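Local coordinates for protein probable histone-lysine N-methyltransferase, H3 lysine-9 specific SUVH9 (Arabidopsis thaliana, PDB 4NJ5) that takes part in gene silencing and RNA-directed DNA methylation, lacks methyltransferase activity, and may bind methylated DNA and recruit RNA polymerase V, at residues 374-379 / 495-500; 385-390 / 488-493. One frame throughout, in Å; residues are numbered along the deposited sequence.

Contact 1 (374-379 / 495-500)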
# COMPACT_ATOMS: atom_id res chain seq x y z
N GLY A 374 -8.36 -13.94 -10.45
CA GLY A 374 -7.51 -12.87 -9.96
C GLY A 374 -7.41 -12.90 -8.46
O GLY A 374 -8.15 -13.62 -7.79
N VAL A 375 -6.49 -12.12 -7.91
CA VAL A 375 -6.30 -12.07 -6.47
C VAL A 375 -6.36 -10.63 -5.99
O VAL A 375 -5.75 -9.74 -6.58
CB VAL A 375 -4.95 -12.67 -6.06
CG1 VAL A 375 -4.76 -12.59 -4.56
CG2 VAL A 375 -4.84 -14.11 -6.55
N ARG A 376 -7.11 -10.40 -4.92
CA ARG A 376 -7.19 -9.09 -4.29
C ARG A 376 -7.04 -9.25 -2.79
O ARG A 376 -7.23 -10.34 -2.26
CB ARG A 376 -8.52 -8.42 -4.62
CG ARG A 376 -9.72 -9.30 -4.32
CD ARG A 376 -11.02 -8.50 -4.29
NE ARG A 376 -11.57 -8.23 -5.61
CZ ARG A 376 -12.60 -8.87 -6.15
NH1 ARG A 376 -13.21 -9.84 -5.47
NH2 ARG A 376 -13.04 -8.55 -7.35
N SER A 377 -6.71 -8.17 -2.09
CA SER A 377 -6.55 -8.22 -0.64
C SER A 377 -7.69 -7.52 0.09
O SER A 377 -8.12 -6.44 -0.32
CB SER A 377 -5.22 -7.58 -0.23
OG SER A 377 -5.13 -7.44 1.17
N LEU A 378 -8.18 -8.13 1.17
CA LEU A 378 -9.17 -7.46 2.01
C LEU A 378 -8.49 -6.44 2.91
O LEU A 378 -9.12 -5.50 3.39
CB LEU A 378 -9.94 -8.46 2.88
CG LEU A 378 -10.56 -9.71 2.26
CD1 LEU A 378 -11.56 -10.35 3.22
CD2 LEU A 378 -11.23 -9.43 0.93
N ASP A 379 -7.19 -6.63 3.13
CA ASP A 379 -6.44 -5.76 4.01
C ASP A 379 -5.74 -4.67 3.22
O ASP A 379 -5.55 -4.78 2.01
CB ASP A 379 -5.41 -6.56 4.81
CG ASP A 379 -6.03 -7.73 5.56
OD1 ASP A 379 -7.20 -7.61 5.98
OD2 ASP A 379 -5.36 -8.77 5.71
N PRO A 495 -4.79 -0.01 -1.87
CA PRO A 495 -6.07 -0.06 -1.16
C PRO A 495 -6.73 -1.43 -1.34
O PRO A 495 -6.46 -2.10 -2.33
CB PRO A 495 -6.90 1.04 -1.82
CG PRO A 495 -6.25 1.30 -3.13
CD PRO A 495 -4.79 1.00 -2.95
N PRO A 496 -7.55 -1.86 -0.42
CA PRO A 496 -8.23 -3.13 -0.53
C PRO A 496 -9.12 -3.18 -1.75
O PRO A 496 -9.65 -2.20 -2.19
CB PRO A 496 -9.09 -3.15 0.69
CG PRO A 496 -8.42 -2.33 1.65
CD PRO A 496 -7.68 -1.30 0.92
N MET A 497 -9.20 -4.36 -2.30
CA MET A 497 -10.00 -4.75 -3.44
C MET A 497 -9.33 -4.40 -4.74
O MET A 497 -9.82 -4.72 -5.76
CB MET A 497 -11.43 -4.21 -3.37
CG MET A 497 -12.13 -4.44 -2.06
SD MET A 497 -12.30 -6.15 -1.68
CE MET A 497 -11.26 -6.35 -0.31
N THR A 498 -8.17 -3.81 -4.69
CA THR A 498 -7.41 -3.62 -5.87
C THR A 498 -6.72 -4.91 -6.24
O THR A 498 -6.10 -5.52 -5.44
CB THR A 498 -6.39 -2.49 -5.70
OG1 THR A 498 -7.08 -1.26 -5.51
CG2 THR A 498 -5.52 -2.39 -6.86
N GLU A 499 -6.86 -5.32 -7.47
CA GLU A 499 -6.25 -6.55 -7.92
C GLU A 499 -4.71 -6.49 -7.86
O GLU A 499 -4.10 -5.52 -8.18
CB GLU A 499 -6.76 -6.94 -9.32
CG GLU A 499 -6.12 -8.19 -9.87
CD GLU A 499 -6.68 -8.70 -11.17
OE1 GLU A 499 -6.26 -9.73 -11.62
OE2 GLU A 499 -7.53 -8.11 -11.79
N LEU A 500 -4.12 -7.60 -7.45
CA LEU A 500 -2.67 -7.68 -7.43
C LEU A 500 -2.20 -8.19 -8.78
O LEU A 500 -2.83 -9.04 -9.38
CB LEU A 500 -2.22 -8.64 -6.34
CG LEU A 500 -2.63 -8.30 -4.91
CD1 LEU A 500 -2.09 -9.36 -3.96
CD2 LEU A 500 -2.14 -6.91 -4.52
O HOH W 1 -4.53 -11.29 -9.84
O HOH W 2 -10.67 -6.21 -8.05
O HOH W 3 -6.06 -5.35 -2.73
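S377 and L378 meet P496 and M497 in the tight part of this contact. M497 N donates to S377 O at 3.1 Å. The M497 side chain then doubles back, with bends at chi2 (-62°) and chi3, and its CE comes up against the backbone at S377 and L378. CE lies 3.3 Å from L378 CD2 and is equally close to L378 CA. This is closer than normal carbon-carbon contact, so the methyl is tightly squeezed or its placement somewhat doubtful. P496 sets its ring carbons beside the carbonyl oxygens, CB 3.6 Å from L378 O. Helix 228-240 closes off this end, with A235 against both P496 and M497. P495 to T498 form a type II turn, which presents P496 and M497 to the strand.

At the other end the backbones meet again. L500 N gives V375 O a nearly straight bond of 2.8 Å. The leucine side chain reaches V375 more loosely, CD1 to CG1 at 4.2 Å.

Elsewhere water fills in. One water accepts from V375 N and donates to E499 OE1 and L500 O; OE1 also bonds S462. A second water joins R376 NE to M497 O, lying in the guanidinium plane at its edge. R376 CD rests 3.7 Å from M497 SD, while NH1 turns to a salt bridge with E364. A third water accepts from S377 N and lies 2.7 Å from T498 O.

Residues 495-500 thus run beside strand 373-377, an outer strand of a four-stranded sheet. Their last two residues, E499 and L500, begin the Glu-Leu-x-x-Asp-Tyr sequence that is a hallmark of the SET-domain C-terminus.

Contact 2 (385-390 / 488-493)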
# COMPACT_ATOMS: atom_id res chain seq x y z
N ALA A 385 5.81 -3.90 1.77
CA ALA A 385 5.38 -4.94 2.71
C ALA A 385 5.34 -6.32 2.06
O ALA A 385 5.06 -6.46 0.87
CB ALA A 385 4.02 -4.59 3.29
N PHE A 386 5.62 -7.35 2.86
CA PHE A 386 5.57 -8.73 2.40
C PHE A 386 4.14 -9.23 2.33
O PHE A 386 3.37 -9.07 3.28
CB PHE A 386 6.39 -9.64 3.32
CG PHE A 386 6.19 -11.12 3.07
CD1 PHE A 386 6.59 -11.70 1.89
CD2 PHE A 386 5.60 -11.91 4.05
CE1 PHE A 386 6.40 -13.07 1.67
CE2 PHE A 386 5.42 -13.27 3.84
CZ PHE A 386 5.82 -13.85 2.65
N ILE A 387 3.77 -9.84 1.21
CA ILE A 387 2.42 -10.33 1.03
C ILE A 387 2.36 -11.84 1.29
O ILE A 387 1.73 -12.29 2.25
CB ILE A 387 1.89 -10.00 -0.38
CG1 ILE A 387 1.89 -8.48 -0.59
CG2 ILE A 387 0.49 -10.57 -0.59
CD1 ILE A 387 1.61 -8.04 -2.02
N CYS A 388 3.05 -12.60 0.46
CA CYS A 388 3.05 -14.05 0.56
C CYS A 388 4.14 -14.60 -0.34
O CYS A 388 4.71 -13.88 -1.16
CB CYS A 388 1.72 -14.62 0.10
SG CYS A 388 1.39 -14.28 -1.64
N GLU A 389 4.42 -15.89 -0.18
CA GLU A 389 5.34 -16.60 -1.05
C GLU A 389 4.62 -16.91 -2.36
O GLU A 389 3.39 -16.97 -2.39
CB GLU A 389 5.80 -17.90 -0.37
CG GLU A 389 6.87 -18.69 -1.12
CD GLU A 389 7.40 -19.87 -0.31
OE1 GLU A 389 7.13 -19.93 0.91
OE2 GLU A 389 8.10 -20.73 -0.90
N TYR A 390 5.38 -17.09 -3.43
CA TYR A 390 4.84 -17.66 -4.67
C TYR A 390 5.17 -19.15 -4.65
O TYR A 390 6.27 -19.56 -5.04
CB TYR A 390 5.46 -16.99 -5.90
CG TYR A 390 4.90 -17.51 -7.20
CD1 TYR A 390 5.48 -18.59 -7.85
CD2 TYR A 390 3.78 -16.93 -7.78
CE1 TYR A 390 4.97 -19.08 -9.04
CE2 TYR A 390 3.25 -17.41 -8.97
CZ TYR A 390 3.85 -18.49 -9.59
OH TYR A 390 3.33 -18.97 -10.78
N LEU A 488 6.81 -12.44 -2.54
CA LEU A 488 6.15 -11.30 -3.17
C LEU A 488 5.96 -10.14 -2.21
O LEU A 488 5.61 -10.34 -1.04
CB LEU A 488 4.81 -11.72 -3.76
CG LEU A 488 4.90 -12.90 -4.73
CD1 LEU A 488 3.52 -13.30 -5.20
CD2 LEU A 488 5.79 -12.55 -5.91
N PHE A 489 6.20 -8.93 -2.70
CA PHE A 489 6.06 -7.74 -1.88
C PHE A 489 5.19 -6.71 -2.59
O PHE A 489 5.27 -6.56 -3.81
CB PHE A 489 7.43 -7.12 -1.60
CG PHE A 489 8.33 -7.99 -0.76
CD1 PHE A 489 9.00 -9.07 -1.31
CD2 PHE A 489 8.53 -7.69 0.58
CE1 PHE A 489 9.83 -9.86 -0.54
CE2 PHE A 489 9.37 -8.48 1.36
CZ PHE A 489 10.02 -9.56 0.80
N ALA A 490 4.38 -6.00 -1.82
CA ALA A 490 3.62 -4.88 -2.36
C ALA A 490 4.59 -3.79 -2.79
O ALA A 490 5.48 -3.41 -2.03
CB ALA A 490 2.64 -4.35 -1.32
N ALA A 491 4.42 -3.29 -4.00
CA ALA A 491 5.31 -2.27 -4.53
C ALA A 491 4.85 -0.86 -4.19
O ALA A 491 5.62 0.10 -4.27
CB ALA A 491 5.48 -2.43 -6.04
N GLU A 492 3.58 -0.72 -3.81
CA GLU A 492 3.04 0.58 -3.43
C GLU A 492 1.94 0.42 -2.38
O GLU A 492 1.63 -0.69 -1.96
CB GLU A 492 2.50 1.32 -4.66
CG GLU A 492 1.44 0.55 -5.43
CD GLU A 492 1.00 1.26 -6.70
OE1 GLU A 492 1.39 2.43 -6.90
OE2 GLU A 492 0.28 0.63 -7.51
N ASN A 493 1.36 1.54 -1.96
CA ASN A 493 0.23 1.50 -1.03
C ASN A 493 -1.05 1.08 -1.75
O ASN A 493 -1.72 1.90 -2.38
CB ASN A 493 0.06 2.85 -0.33
CG ASN A 493 1.24 3.20 0.55
OD1 ASN A 493 1.78 2.35 1.25
ND2 ASN A 493 1.66 4.46 0.51
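A385, I387 and C388 bond to L488 and A490 through their backbones. A490 N donates to A385 O at 2.8 Å. I387 N donates to L488 O at 2.9 Å, and L488 N returns a bond to C388 O. Two residues, I387 and C388, thus stand opposite the single residue L488 in the backbone pairing. With phi/psi of -100°/-65° at I387, this is a classic beta bulge. It sits in strand 386-389, which runs antiparallel to strand 485-490 at the margin of a four-stranded SET-domain sheet; strand 469-475 lies on the far flank of 485-490.

The aromatic contact is on one face of the sheet. F386 and F489 form an edge-to-face pair, centroids 5.7 Å apart and planes at 60°. F386 CD1 stands over the F489 face, near the rim. F386 CB lies 3.8 Å from F489 CE2.

Aliphatic packing gathers around L488 and I387. I387 CD1 touches A490, 3.4 Å from its N and 3.9 Å from its CB. L488 CD1 meets C388 SG, and sits 4.2 Å from Y390 CB at the edge of the tyrosine ring. Outside the pair, V469 and V471 of strand 469-475 also touch L488.

Contacts 1 and 2 are centred about 12 Å apart in the SET domain and use adjoining pieces of chain. Residues 380-384 carry 374-379 on to 385-390, and I494 alone separates 488-493 from 495-500. The same two pieces of chain thus meet twice, but in different sheets: strand 373-377 ends one, strand 386-389 another. Between the two contacts, N493 OD1 of 488-493 accepts a hydrogen bond from A383 N of the 380-384 connection. N468 serves both sides: its ND2 bonds E499 O, and its backbone pairs with A491. Contact 1 keeps water between its backbones, whereas contact 2 is buried. Both lie away from the cysteine-bound cluster of three zinc ions in the pre-SET domain.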